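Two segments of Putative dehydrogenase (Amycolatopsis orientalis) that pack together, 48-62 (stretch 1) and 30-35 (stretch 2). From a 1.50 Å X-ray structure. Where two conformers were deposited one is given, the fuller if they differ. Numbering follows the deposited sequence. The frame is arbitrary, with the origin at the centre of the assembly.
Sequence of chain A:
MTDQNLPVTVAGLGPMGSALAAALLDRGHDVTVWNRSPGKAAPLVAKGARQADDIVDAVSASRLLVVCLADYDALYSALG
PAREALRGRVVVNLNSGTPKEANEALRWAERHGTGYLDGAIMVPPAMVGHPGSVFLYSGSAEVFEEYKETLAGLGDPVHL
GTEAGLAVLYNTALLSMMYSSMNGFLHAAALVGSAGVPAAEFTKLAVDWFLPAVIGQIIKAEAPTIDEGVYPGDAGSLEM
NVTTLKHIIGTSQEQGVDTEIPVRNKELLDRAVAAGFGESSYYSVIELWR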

# COMPACT_ATOMS: atom_id res chain seq x y z
N GLY A 48 -12.92 24.38 -30.70
CA GLY A 48 -11.94 25.28 -31.25
C GLY A 48 -10.77 24.57 -31.98
O GLY A 48 -10.03 25.23 -32.66
N ALA A 49 -10.76 23.26 -31.96
CA ALA A 49 -9.73 22.50 -32.68
C ALA A 49 -9.89 22.50 -34.16
O ALA A 49 -11.07 22.65 -34.63
CB ALA A 49 -9.62 21.09 -32.21
N ARG A 50 -8.82 22.39 -34.92
CA ARG A 50 -8.87 22.19 -36.36
C ARG A 50 -8.54 20.78 -36.66
O ARG A 50 -7.49 20.30 -36.21
CB ARG A 50 -7.98 23.12 -37.06
CG ARG A 50 -8.55 24.52 -36.85
CD ARG A 50 -7.83 25.46 -37.79
NE ARG A 50 -8.32 26.82 -37.75
CZ ARG A 50 -7.70 27.79 -38.42
NH1 ARG A 50 -6.64 27.51 -39.17
NH2 ARG A 50 -8.16 29.02 -38.35
N GLN A 51 -9.37 20.05 -37.37
CA GLN A 51 -9.07 18.71 -37.80
C GLN A 51 -8.14 18.73 -39.01
O GLN A 51 -8.31 19.51 -39.95
CB GLN A 51 -10.33 17.92 -38.17
CG GLN A 51 -9.99 16.65 -38.87
CD GLN A 51 -11.09 15.65 -38.93
OE1 GLN A 51 -12.20 15.99 -39.28
NE2 GLN A 51 -10.77 14.40 -38.64
N ALA A 52 -7.06 17.96 -38.98
CA ALA A 52 -6.23 17.80 -40.18
C ALA A 52 -6.48 16.38 -40.60
O ALA A 52 -6.20 15.40 -39.85
CB ALA A 52 -4.76 17.98 -39.89
N ASP A 53 -7.01 16.20 -41.72
CA ASP A 53 -7.13 14.81 -42.26
C ASP A 53 -5.79 14.07 -42.58
O ASP A 53 -5.73 12.85 -42.34
CB ASP A 53 -8.00 14.83 -43.58
CG ASP A 53 -9.52 15.17 -43.30
OD1 ASP A 53 -10.04 14.81 -42.22
OD2 ASP A 53 -10.17 15.82 -44.16
N ASP A 54 -4.77 14.80 -43.07
CA ASP A 54 -3.56 14.14 -43.47
C ASP A 54 -2.50 14.36 -42.38
O ASP A 54 -2.36 15.46 -41.86
CB ASP A 54 -3.13 14.67 -44.81
CG ASP A 54 -1.79 14.18 -45.34
OD1 ASP A 54 -0.88 13.37 -44.88
OD2 ASP A 54 -1.66 14.68 -46.50
N ILE A 55 -1.82 13.27 -42.05
CA ILE A 55 -0.75 13.38 -41.05
C ILE A 55 0.31 14.37 -41.40
O ILE A 55 0.86 15.03 -40.47
CB ILE A 55 -0.18 11.98 -40.68
CG1 ILE A 55 0.70 11.99 -39.42
CG2 ILE A 55 0.63 11.41 -41.81
CD1 ILE A 55 0.02 12.42 -38.18
N VAL A 56 0.64 14.58 -42.69
CA VAL A 56 1.64 15.53 -42.98
C VAL A 56 1.16 16.95 -42.58
O VAL A 56 1.94 17.79 -42.04
CB VAL A 56 2.01 15.45 -44.48
CG1 VAL A 56 2.99 16.57 -44.86
CG2 VAL A 56 2.66 14.11 -44.83
N ASP A 57 -0.08 17.27 -42.90
CA ASP A 57 -0.59 18.56 -42.51
C ASP A 57 -0.67 18.70 -40.99
O ASP A 57 -0.36 19.75 -40.42
CB ASP A 57 -1.96 18.81 -43.13
CG ASP A 57 -1.93 18.85 -44.67
OD1 ASP A 57 -0.95 19.31 -45.30
OD2 ASP A 57 -2.97 18.41 -45.25
N ALA A 58 -1.05 17.64 -40.27
CA ALA A 58 -1.10 17.72 -38.83
C ALA A 58 0.29 17.97 -38.23
O ALA A 58 0.45 18.82 -37.39
CB ALA A 58 -1.63 16.44 -38.26
N VAL A 59 1.26 17.22 -38.70
CA VAL A 59 2.66 17.39 -38.24
C VAL A 59 3.15 18.82 -38.57
O VAL A 59 3.90 19.47 -37.75
CB VAL A 59 3.55 16.31 -38.90
CG1 VAL A 59 5.04 16.56 -38.79
CG2 VAL A 59 3.23 14.96 -38.21
N SER A 60 2.85 19.29 -39.79
CA SER A 60 3.37 20.59 -40.23
C SER A 60 2.75 21.78 -39.49
O SER A 60 3.25 22.92 -39.58
CB SER A 60 3.19 20.73 -41.77
OG SER A 60 3.86 19.72 -42.48
N ALA A 61 1.64 21.59 -38.76
CA ALA A 61 0.90 22.66 -38.10
C ALA A 61 1.61 23.21 -36.87
O ALA A 61 1.34 24.33 -36.42
CB ALA A 61 -0.51 22.23 -37.69
N SER A 62 2.43 22.36 -36.24
CA SER A 62 2.95 22.63 -34.92
C SER A 62 4.34 22.09 -34.78
O SER A 62 4.66 21.11 -35.37
CB SER A 62 2.07 21.99 -33.78
OG SER A 62 0.67 22.19 -34.05
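Stretch 2, residues 30-35: DVTVWN

Stretch 2 is an extended strand, residues 30-34. It lies parallel to the short strand at Arg 50 and Gln 51. Arg 50 pairs with Thr 32 and Gln 51 with Val 33, their CA atoms 4.8 and 4.9 Å apart. Three backbone hydrogen bonds of 2.9 Å set this register: Arg 50 N to Val 31 O, Val 33 N to Arg 50 O, and Ala 52 N to Val 33 O. Stretch 1 then turns back through a helix that begins at Ile 55, whose axis runs nearly antiparallel to the strand, at 156° and 8.3 Å at closest approach.

Trp 34 has the largest covered area. Ile 55 CD1 sits over one face of the indole, 3.9 Å from the centroid of the five-membered ring. Ala 52 O lies near the ring plane, 3.3 Å from Trp 34 CD1. Ala 58 CB is 3.8 Å from Trp 34 CB. Water 3 accepts from both Trp 34 NE1 (3.0 Å) and Ile 55 N (2.9 Å).

Thr 32 shares a sheet face with Arg 50. Its CG2 lies 3.8 Å from Ala 52 CB and 4.1 Å from Ala 58 CA. Its OG1 lies 3.5 Å from Ala 61 CB. On the other face, Val 33 CG1 is 4.1 Å from Ala 49 CB.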

# COMPACT_ATOMS: atom_id res chain seq x y z
N ASP A 30 -3.75 26.75 -29.89
CA ASP A 30 -4.26 26.46 -31.25
C ASP A 30 -4.02 24.99 -31.54
O ASP A 30 -2.90 24.62 -31.88
CB ASP A 30 -3.58 27.36 -32.32
CG ASP A 30 -4.13 28.82 -32.34
OD1 ASP A 30 -5.18 29.12 -31.72
OD2 ASP A 30 -3.39 29.66 -32.92
N VAL A 31 -5.07 24.18 -31.37
CA VAL A 31 -4.90 22.74 -31.37
C VAL A 31 -5.30 22.22 -32.72
O VAL A 31 -6.50 22.35 -33.14
CB VAL A 31 -5.62 22.04 -30.23
CG1 VAL A 31 -5.44 20.52 -30.28
CG2 VAL A 31 -5.15 22.65 -28.90
N THR A 32 -4.39 21.51 -33.36
CA THR A 32 -4.67 20.67 -34.54
C THR A 32 -4.80 19.23 -34.16
O THR A 32 -3.96 18.71 -33.40
CB THR A 32 -3.64 20.86 -35.62
OG1 THR A 32 -3.51 22.24 -35.98
CG2 THR A 32 -3.80 19.98 -36.82
N VAL A 33 -5.84 18.52 -34.63
CA VAL A 33 -6.06 17.14 -34.25
C VAL A 33 -6.07 16.21 -35.42
O VAL A 33 -6.49 16.60 -36.53
CB VAL A 33 -7.32 16.94 -33.39
CG1 VAL A 33 -7.25 17.74 -32.15
CG2 VAL A 33 -8.58 17.36 -34.16
N TRP A 34 -5.57 15.00 -35.21
CA TRP A 34 -5.48 13.96 -36.27
C TRP A 34 -5.80 12.64 -35.62
O TRP A 34 -5.45 12.36 -34.46
CB TRP A 34 -4.15 13.90 -36.95
CG TRP A 34 -3.94 12.79 -37.92
CD1 TRP A 34 -4.18 12.85 -39.27
CD2 TRP A 34 -3.50 11.46 -37.66
NE1 TRP A 34 -3.85 11.62 -39.85
CE2 TRP A 34 -3.50 10.75 -38.87
CE3 TRP A 34 -3.21 10.74 -36.50
CZ2 TRP A 34 -3.05 9.43 -38.97
CZ3 TRP A 34 -2.76 9.45 -36.63
CH2 TRP A 34 -2.75 8.79 -37.82
N ASN A 35 -6.51 11.84 -36.38
CA ASN A 35 -6.78 10.47 -36.02
C ASN A 35 -6.78 9.61 -37.25
O ASN A 35 -7.22 10.07 -38.29
CB ASN A 35 -8.09 10.36 -35.23
CG ASN A 35 -8.26 9.02 -34.56
OD1 ASN A 35 -9.25 8.23 -34.95
ND2 ASN A 35 -7.49 8.69 -33.62
O HOH W 1 -1.76 23.61 -34.30
O HOH W 2 -7.62 25.63 -31.23
O HOH W 3 -3.07 10.78 -42.66
O HOH W 4 -7.61 13.21 -38.92
O HOH W 5 -7.66 11.39 -40.88